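Local coordinates for protein glycerophosphodiester phosphodiesterase (Thermotoga maritima, PDB 1O1Z) that belongs to the glycerophosphodiester phosphodiesterase family, folds as a TIM barrel and carries a bound sodium ion in this model, at residues A[95-100]-A[104-109]; A[46-49]-A[55-58]; A[134-139]-A[161-166]; A[142-147]-A[169-174]. All blocks are in the same frame, centred on the assembly; numbering follows the deposited sequence. Where two conformers were deposited one is given.

All four contacts lie in one TIM barrel. Interactions 1 and 2 share a sheet: strands 105-110 and 43-50 are parallel neighbours. Glu109 N lies 2.8 Å from Leu46 O, a probable hydrogen bond, and Ile108 CG2 packs 3.6 Å from Val48 CG2. The centres of interactions 1 and 2 are about 11 Å apart, as are those of interactions 3 and 4, whose segments alternate along the chain and share helix 160-170. Interactions 1 and 3 have centres about 25 Å apart, yet Glu109 OE2 reaches Phe134 CD2 at 3.6 Å. The sodium ion, at Ser123 and Arg126, is about 7 Å from the Phe97 side chain (interaction 1) and about 8 Å from that of Lys147 (interaction 4).

Interaction 1. Residues A[95-100]-A[104-109]; sequences EVFENV and KIINIE
Val96 meets Ile106 through one methyl each. Val96 CG1 lies 4.0 Å from Ile106 CD1, and the two side chains approach at a slant. Both belong to the layer between helix 93-99 and strand 105-110, whose short segments run nearly antiparallel with axes 10.8 Å apart.

Phe97 comes next and makes the closest approach. Its CD1 is 3.7 Å from Ile106 CD1, and its CZ is 4.3 Å from Ile108 CD1. Both isoleucine methyls sit at the edge of the ring, near its plane, so the ring presents its rim to the strand. The ring also touches Leu129 of the neighbouring strand 129-133.

Asn99 ND2 donates to Glu95 O at 2.8 Å, one turn back.

Val100 comes last in the segment. CG1 is anti to the backbone N (chi1 176°), which carries it toward Lys104; Val100 CG1 lies 3.9 Å from Lys104 CB. The same Val100 CG1 is 4.3 Å from Ile106 CD1. Lys104 touches with its CB, while its chain bends at chi2 and leads the amine away from the helix. Val100 O accepts a hydrogen bond from Arg126, a residue of the sodium site.

Ile106 CD1 is therefore shared by Val96, Phe97 and Val100. No hydrogen bond crosses between the two segments. The helix is held against its strand by van der Waals contact between hydrocarbon groups, so the contact between these segments rests on buried apolar surface.

Interaction 2. Residues A[46-49]-A[55-58]; sequences LDVR and KVVV
The flat groups here are the peptides flanking Arg49 and Val57, which meet edge to edge in an antiparallel hydrogen-bonded pair, with side chains on the two faces of the sheet. Arg49 N donates to Val57 O at 3.0 Å, and Val57 N donates to Arg49 O at 2.8 Å. Both bonds are close to straight. Val48 and Val58 form the adjoining non-hydrogen-bonded pair, and their side chains share one face of the sheet. Arg49 and Val57 point to the other face.

On the Val48 face the packing is apolar. Val56 CG1 comes within 3.6 Å of Val48 CB. Val56 CG1 is anti to the backbone N (chi1 -178°), which turns it to Val48. Val58 CG1 meets Leu46 CB at 4.0 Å. A CA-H...O contact from Val58 CA to Asp47 O (3.2 Å) adds to the backbone pairing. Val96 of helix 93-99 and Val119 of helix 116-123 help cover this face.

The polar ends find partners outside the two strands. Arg49 NH1 forms a salt bridge with Glu112, and Asp47 OD1 accepts from Asn28. The arrangement is a beta hairpin, in which short strand 56-58 folds back along strand 43-50 of the TIM barrel.

Interaction 3. Residues A[134-139]-A[161-166]; sequences FDLDLL and ENFVER
A salt bridge between Asp137 and Arg166, backed by apolar contact, joins two outer helices of the TIM barrel. Helix 136-142 follows strand 129-133, and helix 160-170 follows the next strand, 148-151. The contact is thus helix to helix on the outside of the barrel, and it is partly buried.

Arg166 does most of the reaching. Its CG is anti to the backbone N (chi1 -172°), and the chain runs extended to NE, which carries the guanidinium across to the other helix. One face of that group lies on Leu136, whose CB is 3.6 Å from Arg166 CZ. The polar rim of the guanidinium serves Asp137, with the two flat groups nearly coplanar. Asp140 takes a second salt bridge from NH2, so the arginine links two acids of one helix. Leu136 also extends CD1 to the edge of the Phe163 ring, 4.1 Å from CE1.

Asp135 is the N-cap of helix 136-142, and its OD1 accepts from Leu138 N at 3.2 Å.

In the main bond Arg166 NH2 lies 2.7 Å from Asp137 OD1, nearly straight at 169°, and uses the anti lone pair of that oxygen. Arg166 NH1 adds a weak bond to Asp137 OD1 at 3.2 Å.

Interaction 4. Residues A[142-147]-A[169-174]; sequences KFKGTK and KERPYS
Lys144 and Glu170 meet in a salt bridge, with Lys144 NZ 2.7 Å from Glu170 OE1. The lysine uses the anti lone pair of that oxygen. Bends at chi2, -56° in Lys144 and -65° in Glu170, turn the amine and the carboxylate to each other, and the side chains cross at about a right angle. The other carboxylate oxygen, Glu170 OE2, is met from above its plane by Lys169 NZ at 2.9 Å. One carboxylate thus serves two lysines. Lys144 NZ also bonds to the Tyr148 hydroxyl.

Lys147 and Tyr173 lie alongside each other and point the same way. Chi1 and chi2 (-155°) of the lysine bring CD over one face of the ring; the bends at chi3 and chi4 then set CE and the amine. Lys147 CD is 3.6 Å from the centroid of the Tyr173 ring, a CH-pi contact almost over the centre. The amine rises away from the ring face and donates to Leu129 O, and its cation-pi attraction to Tyr173 is long and at most weak.

Thr146 closes the type II turn that starts at Phe143. Its OG1 donates to Phe143 O at 2.7 Å, and its N donates to the same oxygen. Gly145 takes a positive phi in this turn. Water 2 bridges the segments, giving a hydrogen bond to Thr146 O and accepting one from Tyr173 N.

The contact lies on the surface. Segment 142-147 leads from helix 136-142 into strand 148-151, and segment 169-174 leads from helix 160-170 into strand 174-178. It therefore ties two successive helix-to-strand loops of the barrel, with Ile130 of strand 129-133 touching both Lys147 and Tyr173.

Interaction 1. Residues A[95-100]-A[104-109]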
# COMPACT_ATOMS: atom_id res chain seq x y z
N GLU A 95 -7.74 8.82 11.82
CA GLU A 95 -8.94 8.03 12.07
C GLU A 95 -8.76 6.54 11.75
O GLU A 95 -9.28 5.66 12.46
CB GLU A 95 -10.12 8.61 11.27
CG GLU A 95 -10.56 9.95 11.81
CD GLU A 95 -11.64 10.61 10.99
OE1 GLU A 95 -11.44 10.81 9.77
OE2 GLU A 95 -12.68 10.94 11.58
N VAL A 96 -7.98 6.22 10.72
CA VAL A 96 -7.68 4.82 10.43
C VAL A 96 -6.96 4.18 11.61
O VAL A 96 -7.30 3.07 12.02
CB VAL A 96 -6.89 4.65 9.13
CG1 VAL A 96 -6.54 3.21 8.90
CG2 VAL A 96 -7.68 5.20 7.95
N PHE A 97 -5.97 4.88 12.15
CA PHE A 97 -5.21 4.34 13.29
C PHE A 97 -6.12 4.09 14.49
O PHE A 97 -5.91 3.14 15.23
CB PHE A 97 -4.09 5.30 13.72
CG PHE A 97 -2.91 5.40 12.79
CD1 PHE A 97 -2.76 4.62 11.65
CD2 PHE A 97 -1.90 6.30 13.09
CE1 PHE A 97 -1.64 4.75 10.84
CE2 PHE A 97 -0.79 6.41 12.28
CZ PHE A 97 -0.66 5.64 11.18
N GLU A 98 -7.14 4.95 14.68
CA GLU A 98 -8.09 4.77 15.79
C GLU A 98 -9.00 3.56 15.61
O GLU A 98 -9.56 3.05 16.60
CB GLU A 98 -8.93 6.06 15.93
CG GLU A 98 -8.12 7.22 16.46
CD GLU A 98 -8.79 8.58 16.32
OE1 GLU A 98 -9.90 8.68 15.74
OE2 GLU A 98 -8.19 9.57 16.79
N ASN A 99 -9.16 3.08 14.38
CA ASN A 99 -10.10 2.01 14.04
C ASN A 99 -9.51 0.67 13.58
O ASN A 99 -10.25 -0.31 13.37
CB ASN A 99 -11.09 2.56 13.02
CG ASN A 99 -12.03 3.57 13.64
OD1 ASN A 99 -12.96 3.17 14.37
ND2 ASN A 99 -11.79 4.86 13.42
N VAL A 100 -8.19 0.62 13.43
CA VAL A 100 -7.47 -0.59 13.05
C VAL A 100 -6.41 -0.87 14.11
O VAL A 100 -5.55 -0.03 14.37
CB VAL A 100 -6.81 -0.44 11.66
CG1 VAL A 100 -5.98 -1.68 11.29
CG2 VAL A 100 -7.87 -0.17 10.59
N LYS A 104 -2.38 -5.23 13.40
CA LYS A 104 -2.59 -5.38 11.96
C LYS A 104 -1.68 -4.42 11.22
O LYS A 104 -1.33 -3.34 11.71
CB LYS A 104 -4.04 -5.08 11.61
CG LYS A 104 -5.07 -5.86 12.38
CD LYS A 104 -5.00 -7.33 12.13
CE LYS A 104 -5.85 -8.11 13.15
NZ LYS A 104 -5.93 -9.52 12.77
N ILE A 105 -1.30 -4.81 10.01
CA ILE A 105 -0.37 -4.02 9.19
C ILE A 105 -1.14 -2.95 8.45
O ILE A 105 -2.21 -3.21 7.87
CB ILE A 105 0.33 -4.96 8.18
CG1 ILE A 105 1.17 -5.99 8.95
CG2 ILE A 105 1.11 -4.20 7.12
CD1 ILE A 105 1.64 -7.14 8.09
N ILE A 106 -0.57 -1.75 8.40
CA ILE A 106 -1.06 -0.73 7.49
C ILE A 106 0.06 -0.33 6.54
O ILE A 106 1.11 0.16 6.97
CB ILE A 106 -1.60 0.50 8.21
CG1 ILE A 106 -2.74 0.13 9.18
CG2 ILE A 106 -2.14 1.50 7.22
CD1 ILE A 106 -3.18 1.30 10.06
N ASN A 107 -0.14 -0.59 5.27
CA ASN A 107 0.76 -0.20 4.20
C ASN A 107 0.27 1.14 3.69
O ASN A 107 -0.77 1.21 3.06
CB ASN A 107 0.80 -1.26 3.11
CG ASN A 107 1.53 -0.85 1.89
OD1 ASN A 107 1.23 -1.38 0.82
ND2 ASN A 107 2.50 0.05 2.01
N ILE A 108 1.00 2.20 4.02
CA ILE A 108 0.65 3.55 3.62
C ILE A 108 1.40 3.91 2.36
O ILE A 108 2.61 4.06 2.39
CB ILE A 108 1.04 4.53 4.76
CG1 ILE A 108 0.34 4.19 6.07
CG2 ILE A 108 0.75 5.97 4.38
CD1 ILE A 108 0.90 4.89 7.28
N GLU A 109 0.68 4.08 1.26
CA GLU A 109 1.27 4.54 0.02
C GLU A 109 1.23 6.05 0.01
O GLU A 109 0.17 6.67 0.04
CB GLU A 109 0.60 3.97 -1.23
CG GLU A 109 1.30 4.50 -2.48
CD GLU A 109 0.73 4.09 -3.82
OE1 GLU A 109 -0.11 3.18 -3.89
OE2 GLU A 109 1.12 4.75 -4.82

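Interaction 2. Residues A[46-49]-A[55-58]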
# COMPACT_ATOMS: atom_id res chain seq x y z
N LEU A 46 -3.44 1.53 1.88
CA LEU A 46 -4.21 2.75 1.65
C LEU A 46 -3.32 3.84 1.09
O LEU A 46 -2.10 3.70 1.09
CB LEU A 46 -4.91 3.18 2.93
CG LEU A 46 -4.05 3.46 4.16
CD1 LEU A 46 -3.36 4.82 4.08
CD2 LEU A 46 -4.88 3.37 5.42
N ASP A 47 -3.92 4.92 0.61
CA ASP A 47 -3.25 5.98 -0.10
C ASP A 47 -3.44 7.30 0.64
O ASP A 47 -4.55 7.59 1.04
CB ASP A 47 -3.90 6.14 -1.46
CG ASP A 47 -3.96 4.84 -2.19
OD1 ASP A 47 -5.06 4.23 -2.36
OD2 ASP A 47 -2.89 4.28 -2.52
N VAL A 48 -2.36 8.07 0.81
CA VAL A 48 -2.42 9.33 1.54
C VAL A 48 -1.98 10.54 0.75
O VAL A 48 -1.04 10.49 -0.06
CB VAL A 48 -1.66 9.28 2.90
CG1 VAL A 48 -2.29 8.28 3.84
CG2 VAL A 48 -0.17 9.02 2.73
N ARG A 49 -2.67 11.65 1.06
CA ARG A 49 -2.48 12.95 0.43
C ARG A 49 -2.74 14.04 1.47
O ARG A 49 -3.21 13.75 2.58
CB ARG A 49 -3.48 13.15 -0.70
CG ARG A 49 -3.28 12.20 -1.87
CD ARG A 49 -4.26 12.47 -2.98
NE ARG A 49 -3.95 11.65 -4.13
CZ ARG A 49 -3.08 11.92 -5.07
NH1 ARG A 49 -2.38 13.06 -5.08
NH2 ARG A 49 -2.92 11.07 -6.08
N LYS A 55 -3.61 18.39 6.55
CA LYS A 55 -3.89 17.15 7.26
C LYS A 55 -3.80 15.98 6.31
O LYS A 55 -4.04 16.13 5.10
CB LYS A 55 -5.28 17.20 7.89
CG LYS A 55 -5.55 18.45 8.77
CD LYS A 55 -4.53 18.65 9.85
CE LYS A 55 -4.98 19.72 10.84
NZ LYS A 55 -3.88 20.10 11.78
N VAL A 56 -3.45 14.81 6.84
CA VAL A 56 -3.24 13.61 6.04
C VAL A 56 -4.58 12.93 5.84
O VAL A 56 -5.18 12.42 6.81
CB VAL A 56 -2.25 12.65 6.66
CG1 VAL A 56 -2.04 11.45 5.74
CG2 VAL A 56 -0.92 13.34 6.91
N VAL A 57 -5.04 12.95 4.59
CA VAL A 57 -6.32 12.38 4.17
C VAL A 57 -6.07 11.11 3.34
O VAL A 57 -5.07 10.99 2.67
CB VAL A 57 -7.09 13.43 3.32
CG1 VAL A 57 -8.28 12.82 2.55
CG2 VAL A 57 -7.55 14.55 4.25
N VAL A 58 -7.02 10.19 3.39
CA VAL A 58 -6.91 8.92 2.67
C VAL A 58 -7.69 9.05 1.34
O VAL A 58 -8.92 9.11 1.32
CB VAL A 58 -7.42 7.75 3.50
CG1 VAL A 58 -7.30 6.43 2.72
CG2 VAL A 58 -6.66 7.66 4.81

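Interaction 3. Residues A[134-139]-A[161-166]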
# COMPACT_ATOMS: atom_id res chain seq x y z
N PHE A 134 5.95 4.99 -5.38
CA PHE A 134 6.67 4.86 -6.64
C PHE A 134 7.86 5.86 -6.73
O PHE A 134 8.70 5.75 -7.62
CB PHE A 134 5.69 5.10 -7.82
CG PHE A 134 4.68 3.99 -8.03
CD1 PHE A 134 5.03 2.87 -8.76
CD2 PHE A 134 3.42 4.06 -7.48
CE1 PHE A 134 4.11 1.84 -8.97
CE2 PHE A 134 2.51 3.02 -7.67
CZ PHE A 134 2.88 1.91 -8.41
N ASP A 135 7.90 6.81 -5.78
CA ASP A 135 8.98 7.80 -5.67
C ASP A 135 10.09 7.22 -4.80
O ASP A 135 10.11 7.36 -3.57
CB ASP A 135 8.38 9.06 -5.06
CG ASP A 135 9.28 10.26 -5.09
OD1 ASP A 135 10.52 10.12 -5.26
OD2 ASP A 135 8.77 11.42 -4.93
N LEU A 136 10.98 6.48 -5.44
CA LEU A 136 11.96 5.71 -4.71
C LEU A 136 12.95 6.63 -3.98
O LEU A 136 13.38 6.33 -2.87
CB LEU A 136 12.69 4.73 -5.64
CG LEU A 136 11.73 3.86 -6.46
CD1 LEU A 136 12.60 2.84 -7.19
CD2 LEU A 136 10.68 3.19 -5.64
N ASP A 137 13.30 7.76 -4.60
CA ASP A 137 14.21 8.71 -3.95
C ASP A 137 13.61 9.25 -2.67
O ASP A 137 14.31 9.47 -1.70
CB ASP A 137 14.57 9.88 -4.84
CG ASP A 137 15.37 9.51 -6.07
OD1 ASP A 137 15.84 8.36 -6.23
OD2 ASP A 137 15.61 10.40 -6.93
N LEU A 138 12.31 9.52 -2.67
CA LEU A 138 11.64 10.04 -1.47
C LEU A 138 11.84 9.08 -0.30
O LEU A 138 12.16 9.50 0.81
CB LEU A 138 10.16 10.26 -1.74
CG LEU A 138 9.29 10.54 -0.51
CD1 LEU A 138 9.71 11.86 0.11
CD2 LEU A 138 7.83 10.52 -0.91
N LEU A 139 11.65 7.80 -0.58
CA LEU A 139 11.77 6.79 0.48
C LEU A 139 13.21 6.76 0.99
O LEU A 139 13.45 6.78 2.20
CB LEU A 139 11.35 5.41 -0.02
CG LEU A 139 9.87 5.34 -0.42
CD1 LEU A 139 9.58 4.00 -1.12
CD2 LEU A 139 8.96 5.55 0.77
N GLU A 161 19.80 -3.70 -13.73
CA GLU A 161 21.07 -3.64 -13.04
C GLU A 161 21.11 -2.51 -12.02
O GLU A 161 21.60 -2.69 -10.91
CB GLU A 161 22.22 -3.48 -14.05
CG GLU A 161 23.59 -3.62 -13.42
CD GLU A 161 24.69 -3.97 -14.41
OE1 GLU A 161 24.43 -3.98 -15.63
OE2 GLU A 161 25.81 -4.23 -13.96
N ASN A 162 20.58 -1.35 -12.39
CA ASN A 162 20.56 -0.21 -11.48
C ASN A 162 19.63 -0.48 -10.31
O ASN A 162 19.90 -0.06 -9.20
CB ASN A 162 20.13 1.05 -12.23
CG ASN A 162 21.23 1.59 -13.17
OD1 ASN A 162 22.42 1.27 -13.04
ND2 ASN A 162 20.82 2.42 -14.12
N PHE A 163 18.53 -1.18 -10.56
CA PHE A 163 17.60 -1.51 -9.50
C PHE A 163 18.24 -2.45 -8.49
O PHE A 163 18.10 -2.27 -7.29
CB PHE A 163 16.33 -2.08 -10.05
CG PHE A 163 15.25 -2.15 -9.03
CD1 PHE A 163 14.82 -1.00 -8.36
CD2 PHE A 163 14.69 -3.34 -8.72
CE1 PHE A 163 13.82 -1.09 -7.40
CE2 PHE A 163 13.69 -3.43 -7.76
CZ PHE A 163 13.28 -2.32 -7.10
N VAL A 164 18.94 -3.47 -8.98
CA VAL A 164 19.65 -4.37 -8.08
C VAL A 164 20.66 -3.61 -7.23
O VAL A 164 20.76 -3.83 -6.03
CB VAL A 164 20.32 -5.51 -8.88
CG1 VAL A 164 21.26 -6.33 -7.99
CG2 VAL A 164 19.27 -6.39 -9.56
N GLU A 165 21.39 -2.67 -7.84
CA GLU A 165 22.37 -1.86 -7.12
C GLU A 165 21.67 -1.04 -6.02
O GLU A 165 22.15 -0.96 -4.91
CB GLU A 165 23.10 -0.94 -8.10
CG GLU A 165 24.05 -1.63 -9.05
CD GLU A 165 24.57 -0.72 -10.17
OE1 GLU A 165 24.22 0.49 -10.19
OE2 GLU A 165 25.35 -1.21 -11.01
N ARG A 166 20.52 -0.46 -6.36
CA ARG A 166 19.78 0.36 -5.41
C ARG A 166 19.29 -0.44 -4.21
O ARG A 166 19.40 -0.01 -3.08
CB ARG A 166 18.59 0.98 -6.11
CG ARG A 166 17.87 1.99 -5.28
CD ARG A 166 16.71 2.60 -6.04
NE ARG A 166 16.39 3.82 -5.37
CZ ARG A 166 16.29 5.03 -5.90
NH1 ARG A 166 16.37 5.31 -7.21
NH2 ARG A 166 16.06 5.98 -5.07

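Interaction 4. Residues A[142-147]-A[169-174]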
# COMPACT_ATOMS: atom_id res chain seq x y z
N LYS A 142 13.96 10.22 2.99
CA LYS A 142 13.17 10.65 4.15
C LYS A 142 12.68 9.53 5.05
O LYS A 142 12.26 9.81 6.18
CB LYS A 142 11.96 11.48 3.71
CG LYS A 142 12.35 12.83 3.14
CD LYS A 142 11.15 13.75 2.91
CE LYS A 142 10.66 14.38 4.18
NZ LYS A 142 11.43 15.63 4.51
N PHE A 143 12.74 8.29 4.58
CA PHE A 143 12.13 7.17 5.32
C PHE A 143 13.14 6.20 5.91
O PHE A 143 12.79 5.12 6.36
CB PHE A 143 11.08 6.48 4.44
CG PHE A 143 9.82 7.30 4.26
CD1 PHE A 143 9.79 8.37 3.38
CD2 PHE A 143 8.69 7.03 5.02
CE1 PHE A 143 8.65 9.14 3.25
CE2 PHE A 143 7.55 7.81 4.89
CZ PHE A 143 7.52 8.85 3.99
N LYS A 144 14.42 6.58 5.95
CA LYS A 144 15.37 5.74 6.64
C LYS A 144 14.96 5.57 8.09
O LYS A 144 14.44 6.50 8.71
CB LYS A 144 16.79 6.28 6.55
CG LYS A 144 17.41 6.31 5.16
CD LYS A 144 17.39 4.94 4.53
CE LYS A 144 18.25 4.79 3.33
NZ LYS A 144 18.15 3.36 2.92
N GLY A 145 15.19 4.38 8.61
CA GLY A 145 14.75 4.07 9.97
C GLY A 145 13.29 3.70 10.13
O GLY A 145 12.78 3.57 11.26
N THR A 146 12.59 3.51 9.02
CA THR A 146 11.24 2.97 8.98
C THR A 146 11.25 1.79 8.00
O THR A 146 12.21 1.64 7.22
CB THR A 146 10.19 3.99 8.46
OG1 THR A 146 10.32 4.18 7.03
CG2 THR A 146 10.33 5.36 9.11
N LYS A 147 10.19 0.99 8.02
CA LYS A 147 9.98 -0.05 7.02
C LYS A 147 9.40 0.58 5.78
O LYS A 147 8.29 1.14 5.82
CB LYS A 147 8.98 -1.11 7.48
CG LYS A 147 9.40 -1.83 8.70
CD LYS A 147 8.77 -3.21 8.82
CE LYS A 147 7.31 -3.26 8.75
NZ LYS A 147 6.63 -2.77 9.96
N LYS A 169 22.16 -1.32 -1.96
CA LYS A 169 22.72 -0.16 -1.31
C LYS A 169 21.82 0.37 -0.19
O LYS A 169 22.29 0.80 0.86
CB LYS A 169 23.00 0.93 -2.36
CG LYS A 169 23.22 2.29 -1.83
CD LYS A 169 23.66 3.24 -2.93
CE LYS A 169 24.35 4.41 -2.29
NZ LYS A 169 23.38 5.14 -1.41
N GLU A 170 20.51 0.35 -0.43
CA GLU A 170 19.53 1.02 0.43
C GLU A 170 18.76 0.11 1.35
O GLU A 170 18.23 0.57 2.36
CB GLU A 170 18.53 1.80 -0.42
CG GLU A 170 19.14 2.90 -1.26
CD GLU A 170 19.77 4.06 -0.50
OE1 GLU A 170 19.61 4.15 0.74
OE2 GLU A 170 20.48 4.85 -1.16
N ARG A 171 18.72 -1.18 1.04
CA ARG A 171 18.06 -2.18 1.87
C ARG A 171 16.64 -1.78 2.26
O ARG A 171 16.31 -1.64 3.45
CB ARG A 171 18.91 -2.46 3.11
CG ARG A 171 20.41 -2.65 2.83
CD ARG A 171 21.26 -1.36 2.97
NE ARG A 171 21.11 -0.75 4.29
CZ ARG A 171 21.28 0.53 4.58
NH1 ARG A 171 21.11 0.92 5.84
NH2 ARG A 171 21.61 1.43 3.65
N PRO A 172 15.75 -1.65 1.28
CA PRO A 172 14.33 -1.51 1.60
C PRO A 172 13.86 -2.74 2.35
O PRO A 172 14.34 -3.86 2.15
CB PRO A 172 13.65 -1.42 0.23
CG PRO A 172 14.56 -2.20 -0.66
CD PRO A 172 15.96 -1.82 -0.18
N TYR A 173 12.87 -2.57 3.22
CA TYR A 173 12.24 -3.69 3.87
C TYR A 173 11.56 -4.61 2.86
O TYR A 173 11.61 -5.82 2.99
CB TYR A 173 11.18 -3.18 4.88
CG TYR A 173 10.29 -4.22 5.44
CD1 TYR A 173 10.75 -5.14 6.38
CD2 TYR A 173 8.96 -4.31 5.02
CE1 TYR A 173 9.91 -6.11 6.90
CE2 TYR A 173 8.12 -5.26 5.53
CZ TYR A 173 8.60 -6.18 6.45
OH TYR A 173 7.74 -7.13 6.98
N SER A 174 10.88 -4.01 1.89
CA SER A 174 10.03 -4.77 0.97
C SER A 174 10.11 -4.20 -0.45
O SER A 174 10.54 -3.06 -0.68
CB SER A 174 8.59 -4.75 1.46
OG SER A 174 8.12 -3.43 1.67
O HOH W 1 15.96 1.09 4.32
O HOH W 2 13.07 -0.02 5.03